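Local coordinates for 182aa long hypothetical protein (PDB 2GAN), which is a putative acetyltransferase of the GNAT family, probably transferring the acetyl group of acetyl-CoA to an acceptor that the structure alone does not identify, at the interface of chains A and B. Sequence-based numbering; all coordinates share one arbitrary frame. Chains: chain A/B, 182aa long hypothetical protein.

Contact 1: the interface of chains A and B. Residues chain A 96, 98, 101, 143-144; chain B 165, 173-174.
Strand 141-146 of chain A meets strands 172-176 and 162-167 of chain B, while the loop at A:Trp96 and A:Pro98 and the 3-10 helix 99-101 border the same patch. Both chains carry the GNAT acetyltransferase fold, and strand B:172-176 adds itself antiparallel to the sheet of chain A. The evidence is a reciprocal pair of backbone bonds: A:Val144 N donates to B:Leu174 O at 2.8 Å, and B:Leu174 N returns a bond of 2.8 Å to A:Val144 O, nearly straight at 175°.

B:Ile173 buries more surface than any other residue of the patch. Its CG1 lies anti to the carbonyl carbon (chi1 -58°) and the chain continues extended, which sends CD1 toward the loop of chain A. There CD1 reaches the CD methylene of the A:Pro98 ring at 3.5 Å, a tight fit, and also sits in the plane of the A:Trp96 ring, at its edge, 3.9 Å from CE3. The other branch, CG2, reaches toward A:Leu101 CD1 at 3.9 Å.

B:Ile165 approaches A:Tyr143 at about a right angle. Its CD1 comes to the ring edge, in plane, 3.3 Å from CE1, so the phenol is met at its rim and not over a face. On the other side of the strand, A:Val144 CG2 rests 3.6 Å from B:Leu174 CB, the two side chains crossing obliquely.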
# COMPACT_ATOMS: atom_id res chain seq x y z
N TRP A 96 17.64 7.43 6.80
CA TRP A 96 16.62 7.08 7.77
C TRP A 96 17.15 6.39 9.04
O TRP A 96 16.42 6.25 10.01
CB TRP A 96 15.52 6.22 7.12
CG TRP A 96 16.02 4.99 6.42
CD1 TRP A 96 16.46 4.90 5.12
CD2 TRP A 96 16.20 3.69 6.99
NE1 TRP A 96 16.91 3.63 4.86
CE2 TRP A 96 16.76 2.87 5.99
CE3 TRP A 96 15.96 3.14 8.26
CZ2 TRP A 96 17.08 1.52 6.21
CZ3 TRP A 96 16.27 1.80 8.48
CH2 TRP A 96 16.83 1.01 7.46
N PRO A 98 18.63 5.86 12.53
CA PRO A 98 18.91 6.57 13.78
C PRO A 98 20.13 6.01 14.51
O PRO A 98 20.63 4.93 14.18
CB PRO A 98 17.62 6.38 14.57
CG PRO A 98 17.27 4.96 14.23
CD PRO A 98 17.50 4.92 12.71
N LEU A 101 20.32 2.42 15.72
CA LEU A 101 20.62 1.33 14.80
C LEU A 101 22.06 1.39 14.29
O LEU A 101 22.41 0.68 13.34
CB LEU A 101 19.66 1.32 13.61
CG LEU A 101 18.20 0.95 13.86
CD1 LEU A 101 17.62 0.42 12.55
CD2 LEU A 101 18.09 -0.11 14.94
N TYR A 143 16.93 -5.49 9.56
CA TYR A 143 16.09 -4.30 9.74
C TYR A 143 15.69 -3.77 8.37
O TYR A 143 16.44 -3.89 7.41
CB TYR A 143 16.86 -3.20 10.46
CG TYR A 143 17.07 -3.41 11.94
CD1 TYR A 143 16.20 -2.85 12.87
CD2 TYR A 143 18.16 -4.15 12.41
CE1 TYR A 143 16.40 -3.01 14.23
CE2 TYR A 143 18.36 -4.32 13.78
CZ TYR A 143 17.48 -3.75 14.68
OH TYR A 143 17.67 -3.90 16.03
N VAL A 144 14.49 -3.18 8.27
CA VAL A 144 14.02 -2.61 7.01
C VAL A 144 13.30 -1.30 7.29
O VAL A 144 12.92 -1.03 8.43
CB VAL A 144 13.02 -3.54 6.27
CG1 VAL A 144 13.72 -4.76 5.74
CG2 VAL A 144 11.88 -3.92 7.21
N ILE B 165 9.57 -1.22 15.31
CA ILE B 165 10.39 -0.84 16.46
C ILE B 165 10.49 0.67 16.62
O ILE B 165 10.53 1.17 17.73
CB ILE B 165 11.83 -1.38 16.39
CG1 ILE B 165 12.53 -0.85 15.14
CG2 ILE B 165 11.83 -2.90 16.46
CD1 ILE B 165 14.03 -0.89 15.24
N ILE B 173 10.50 2.04 10.94
CA ILE B 173 11.53 1.02 10.89
C ILE B 173 11.00 -0.32 11.42
O ILE B 173 10.31 -0.35 12.43
CB ILE B 173 12.79 1.46 11.70
CG1 ILE B 173 13.33 2.78 11.14
CG2 ILE B 173 13.87 0.39 11.61
CD1 ILE B 173 14.50 3.38 11.89
N LEU B 174 11.32 -1.41 10.73
CA LEU B 174 10.88 -2.73 11.19
C LEU B 174 12.07 -3.65 11.42
O LEU B 174 13.03 -3.65 10.66
CB LEU B 174 9.93 -3.38 10.17
CG LEU B 174 8.57 -2.72 9.91
CD1 LEU B 174 8.75 -1.57 8.94
CD2 LEU B 174 7.61 -3.75 9.33

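Contact 2: the interface of chains A and B. Residues chain A 142-144; chain B 157, 162, 174-176.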
# COMPACT_ATOMS: atom_id res chain seq x y z
N PRO A 142 18.31 -8.44 11.06
CA PRO A 142 17.67 -7.79 9.90
C PRO A 142 16.73 -6.63 10.23
O PRO A 142 15.82 -6.78 11.05
CB PRO A 142 16.92 -8.93 9.22
CG PRO A 142 17.65 -10.16 9.66
CD PRO A 142 17.95 -9.87 11.11
N TYR A 143 16.93 -5.49 9.56
CA TYR A 143 16.09 -4.30 9.74
C TYR A 143 15.69 -3.77 8.37
O TYR A 143 16.44 -3.89 7.41
CB TYR A 143 16.86 -3.20 10.46
CG TYR A 143 17.07 -3.41 11.94
CD1 TYR A 143 16.20 -2.85 12.87
CD2 TYR A 143 18.16 -4.15 12.41
CE1 TYR A 143 16.40 -3.01 14.23
CE2 TYR A 143 18.36 -4.32 13.78
CZ TYR A 143 17.48 -3.75 14.68
OH TYR A 143 17.67 -3.90 16.03
N VAL A 144 14.49 -3.18 8.27
CA VAL A 144 14.02 -2.61 7.01
C VAL A 144 13.30 -1.30 7.29
O VAL A 144 12.92 -1.03 8.43
CB VAL A 144 13.02 -3.54 6.27
CG1 VAL A 144 13.72 -4.76 5.74
CG2 VAL A 144 11.88 -3.92 7.21
N TYR B 157 6.25 -7.43 4.86
CA TYR B 157 7.26 -7.72 5.88
C TYR B 157 6.67 -8.22 7.20
O TYR B 157 7.21 -9.12 7.81
CB TYR B 157 8.11 -6.50 6.17
CG TYR B 157 9.11 -6.15 5.09
CD1 TYR B 157 9.98 -7.12 4.58
CD2 TYR B 157 9.21 -4.85 4.62
CE1 TYR B 157 10.93 -6.79 3.63
CE2 TYR B 157 10.17 -4.51 3.67
CZ TYR B 157 11.02 -5.48 3.18
OH TYR B 157 11.97 -5.13 2.26
N PHE B 162 8.50 -9.61 10.54
CA PHE B 162 9.00 -8.29 10.89
C PHE B 162 8.02 -7.56 11.79
O PHE B 162 6.80 -7.64 11.62
CB PHE B 162 9.29 -7.49 9.63
CG PHE B 162 10.58 -7.87 8.95
CD1 PHE B 162 11.76 -7.21 9.26
CD2 PHE B 162 10.61 -8.87 7.99
CE1 PHE B 162 12.96 -7.55 8.63
CE2 PHE B 162 11.80 -9.22 7.35
CZ PHE B 162 12.98 -8.55 7.67
N LEU B 174 11.32 -1.41 10.73
CA LEU B 174 10.88 -2.73 11.19
C LEU B 174 12.07 -3.65 11.42
O LEU B 174 13.03 -3.65 10.66
CB LEU B 174 9.93 -3.38 10.17
CG LEU B 174 8.57 -2.72 9.91
CD1 LEU B 174 8.75 -1.57 8.94
CD2 LEU B 174 7.61 -3.75 9.33
N LYS B 175 11.98 -4.45 12.48
CA LYS B 175 13.04 -5.39 12.83
C LYS B 175 12.55 -6.82 12.76
O LYS B 175 11.43 -7.12 13.18
CB LYS B 175 13.53 -5.08 14.25
CG LYS B 175 14.52 -6.08 14.85
CD LYS B 175 15.09 -5.48 16.14
CE LYS B 175 16.19 -6.35 16.77
NZ LYS B 175 15.65 -7.35 17.74
N PHE B 176 13.37 -7.71 12.22
CA PHE B 176 12.99 -9.11 12.12
C PHE B 176 13.15 -9.80 13.47
O PHE B 176 14.20 -9.72 14.09
CB PHE B 176 13.87 -9.83 11.09
CG PHE B 176 13.60 -11.30 11.01
CD1 PHE B 176 12.40 -11.78 10.48
CD2 PHE B 176 14.52 -12.22 11.50
CE1 PHE B 176 12.13 -13.14 10.43
CE2 PHE B 176 14.26 -13.59 11.46
CZ PHE B 176 13.07 -14.05 10.93
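B:Lys175 lies alongside A:Tyr143, both side chains pointing the same way from paired antiparallel strands. Its CG stands anti to the backbone N (chi1 173°), which launches the chain along the phenol. CB begins 3.5 Å from ring atom CE1, CG follows at 3.6 Å from the same atom, and CD passes 3.3 Å from CZ. CE stays near the phenol carbon CZ at 3.6 Å. At chi4 (-90°) the chain bends, carrying NZ away from the hydroxyl, and no hydrogen bond joins the two. The aliphatic methylenes, not the amine, therefore make this contact.

One residue further along, the strand pairing is extended by B:Phe176 N, which donates to A:Pro142 O at 2.9 Å and 173°. Beside that bond A:Pro142 CB meets B:Phe176 CB at 3.7 Å. B:Phe176 CB also lies over one face of the B:Phe162 ring in its own chain, toward its rim, so the proline contact is backed by that ring.

A:Val144 faces the helix. CG2 sits over one face of the B:Tyr157 ring, toward its rim, while CG1 approaches CZ at 3.8 Å. CG2 further touches B:Phe162 CD1 at 3.9 Å, so this branch is shared by two aromatic rings.

The site lies where the C-terminal strands of chain B and helix B:152-159 join strand A:141-146, continuing the beta sheet of chain A into its partner.

Contact 3: the interface of chains A and B. Residues chain A 173-175; chain B 101, 142-145.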
# COMPACT_ATOMS: atom_id res chain seq x y z
N ILE A 173 -6.63 9.73 9.28
CA ILE A 173 -7.77 10.44 8.70
C ILE A 173 -7.35 11.52 7.71
O ILE A 173 -6.45 12.31 7.98
CB ILE A 173 -8.63 11.11 9.80
CG1 ILE A 173 -9.18 10.05 10.76
CG2 ILE A 173 -9.79 11.86 9.16
CD1 ILE A 173 -8.22 9.69 11.87
N LEU A 174 -8.01 11.53 6.55
CA LEU A 174 -7.72 12.52 5.51
C LEU A 174 -8.97 13.35 5.23
O LEU A 174 -10.09 12.85 5.35
CB LEU A 174 -7.28 11.82 4.21
CG LEU A 174 -6.19 10.76 4.31
CD1 LEU A 174 -6.12 10.00 3.00
CD2 LEU A 174 -4.85 11.41 4.62
N LYS A 175 -8.77 14.60 4.84
CA LYS A 175 -9.88 15.50 4.55
C LYS A 175 -9.75 16.12 3.17
O LYS A 175 -8.67 16.56 2.78
CB LYS A 175 -9.95 16.61 5.60
CG LYS A 175 -11.01 17.67 5.32
CD LYS A 175 -11.09 18.72 6.42
CE LYS A 175 -12.14 19.78 6.08
NZ LYS A 175 -12.33 20.80 7.15
N LEU B 101 -14.24 14.73 15.81
CA LEU B 101 -14.58 14.82 14.40
C LEU B 101 -15.91 14.14 14.08
O LEU B 101 -16.09 13.60 12.99
CB LEU B 101 -13.47 14.19 13.56
CG LEU B 101 -13.41 14.58 12.08
CD1 LEU B 101 -13.19 16.08 11.96
CD2 LEU B 101 -12.28 13.82 11.40
N PRO B 142 -16.23 16.17 3.33
CA PRO B 142 -15.81 14.77 3.15
C PRO B 142 -14.50 14.37 3.81
O PRO B 142 -13.49 15.08 3.71
CB PRO B 142 -15.79 14.62 1.62
CG PRO B 142 -15.46 15.98 1.14
CD PRO B 142 -16.24 16.90 2.05
N TYR B 143 -14.53 13.24 4.51
CA TYR B 143 -13.38 12.67 5.19
C TYR B 143 -13.29 11.19 4.86
O TYR B 143 -14.30 10.55 4.58
CB TYR B 143 -13.52 12.78 6.72
CG TYR B 143 -13.33 14.16 7.30
CD1 TYR B 143 -14.38 15.07 7.37
CD2 TYR B 143 -12.08 14.56 7.79
CE1 TYR B 143 -14.20 16.34 7.91
CE2 TYR B 143 -11.89 15.83 8.33
CZ TYR B 143 -12.95 16.71 8.38
OH TYR B 143 -12.75 17.97 8.90
N VAL B 144 -12.07 10.66 4.88
CA VAL B 144 -11.83 9.24 4.63
C VAL B 144 -10.86 8.74 5.70
O VAL B 144 -10.08 9.50 6.26
CB VAL B 144 -11.21 8.97 3.24
CG1 VAL B 144 -12.27 9.13 2.15
CG2 VAL B 144 -10.03 9.92 2.99
N VAL B 145 -10.93 7.44 5.97
CA VAL B 145 -10.06 6.83 6.96
C VAL B 145 -9.22 5.77 6.27
O VAL B 145 -9.74 4.91 5.57
CB VAL B 145 -10.89 6.18 8.08
CG1 VAL B 145 -9.98 5.59 9.15
CG2 VAL B 145 -11.81 7.22 8.69
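Strand A:172-176 runs antiparallel to strand B:141-146, bridged at A:Ile173 with B:Val145, A:Leu174 with B:Val144 and A:Lys175 with B:Tyr143; A:Leu174 N donates to B:Val144 O at 2.9 Å and 174°, and B:Val144 N to A:Leu174 O at 3.0 Å.

The phenol ring of B:Tyr143 is covered from across the interface by A:Lys175, whose CG lies over one face, 4.0 Å from the centroid, as a CH-pi contact offset toward the rim. The lysine chain is extended beyond CG and crosses the ring slantwise: CB is 3.4 Å from CE2, and CD is 3.4 Å from CZ. NZ ends 3.4 Å from the hydroxyl oxygen OH of B:Tyr143, a weak hydrogen bond at most. On the opposite face sits B:Leu101 of the same chain, though this leucine is poorly ordered. With leucine in place of B:Tyr143, the lysine methylenes would probably lose their flat aromatic support and NZ its weak hydroxyl partner, leaving the chain freer to turn.

A:Ile173 meets the same CD2 side of the ring, CG2 being 3.8 Å from CD2. That methyl branch is directed there because it stands anti to the backbone N while CG1 (chi1 -60°) takes the place beside it. A:Leu174 CB packs against B:Val144 CG2 at 3.6 Å.

By seating the C-terminal strand of chain A in the sheet of chain B, the site probably ties the two subunits together.

Contact 1 and contact 2 are overlapping parts of one strand junction: their C-alpha centres are about 7 Å apart, and they share A:Tyr143, A:Val144 and B:Leu174. Contact 3 lies about 29 Å from contact 1 and 30 Å from contact 2, and repeats the junction with the chains exchanged under two-fold symmetry. The A:Val144–B:Leu174 pairing recurs as B:Val144–A:Leu174, whereas the lysine end and the isoleucine chi2 differ, so these tips may be less firmly fixed than the backbone pairing. Each chain thus gives its C-terminal strand to the other's sheet, an exchange suggesting a dimer, although the assembly alone does not prove one in solution.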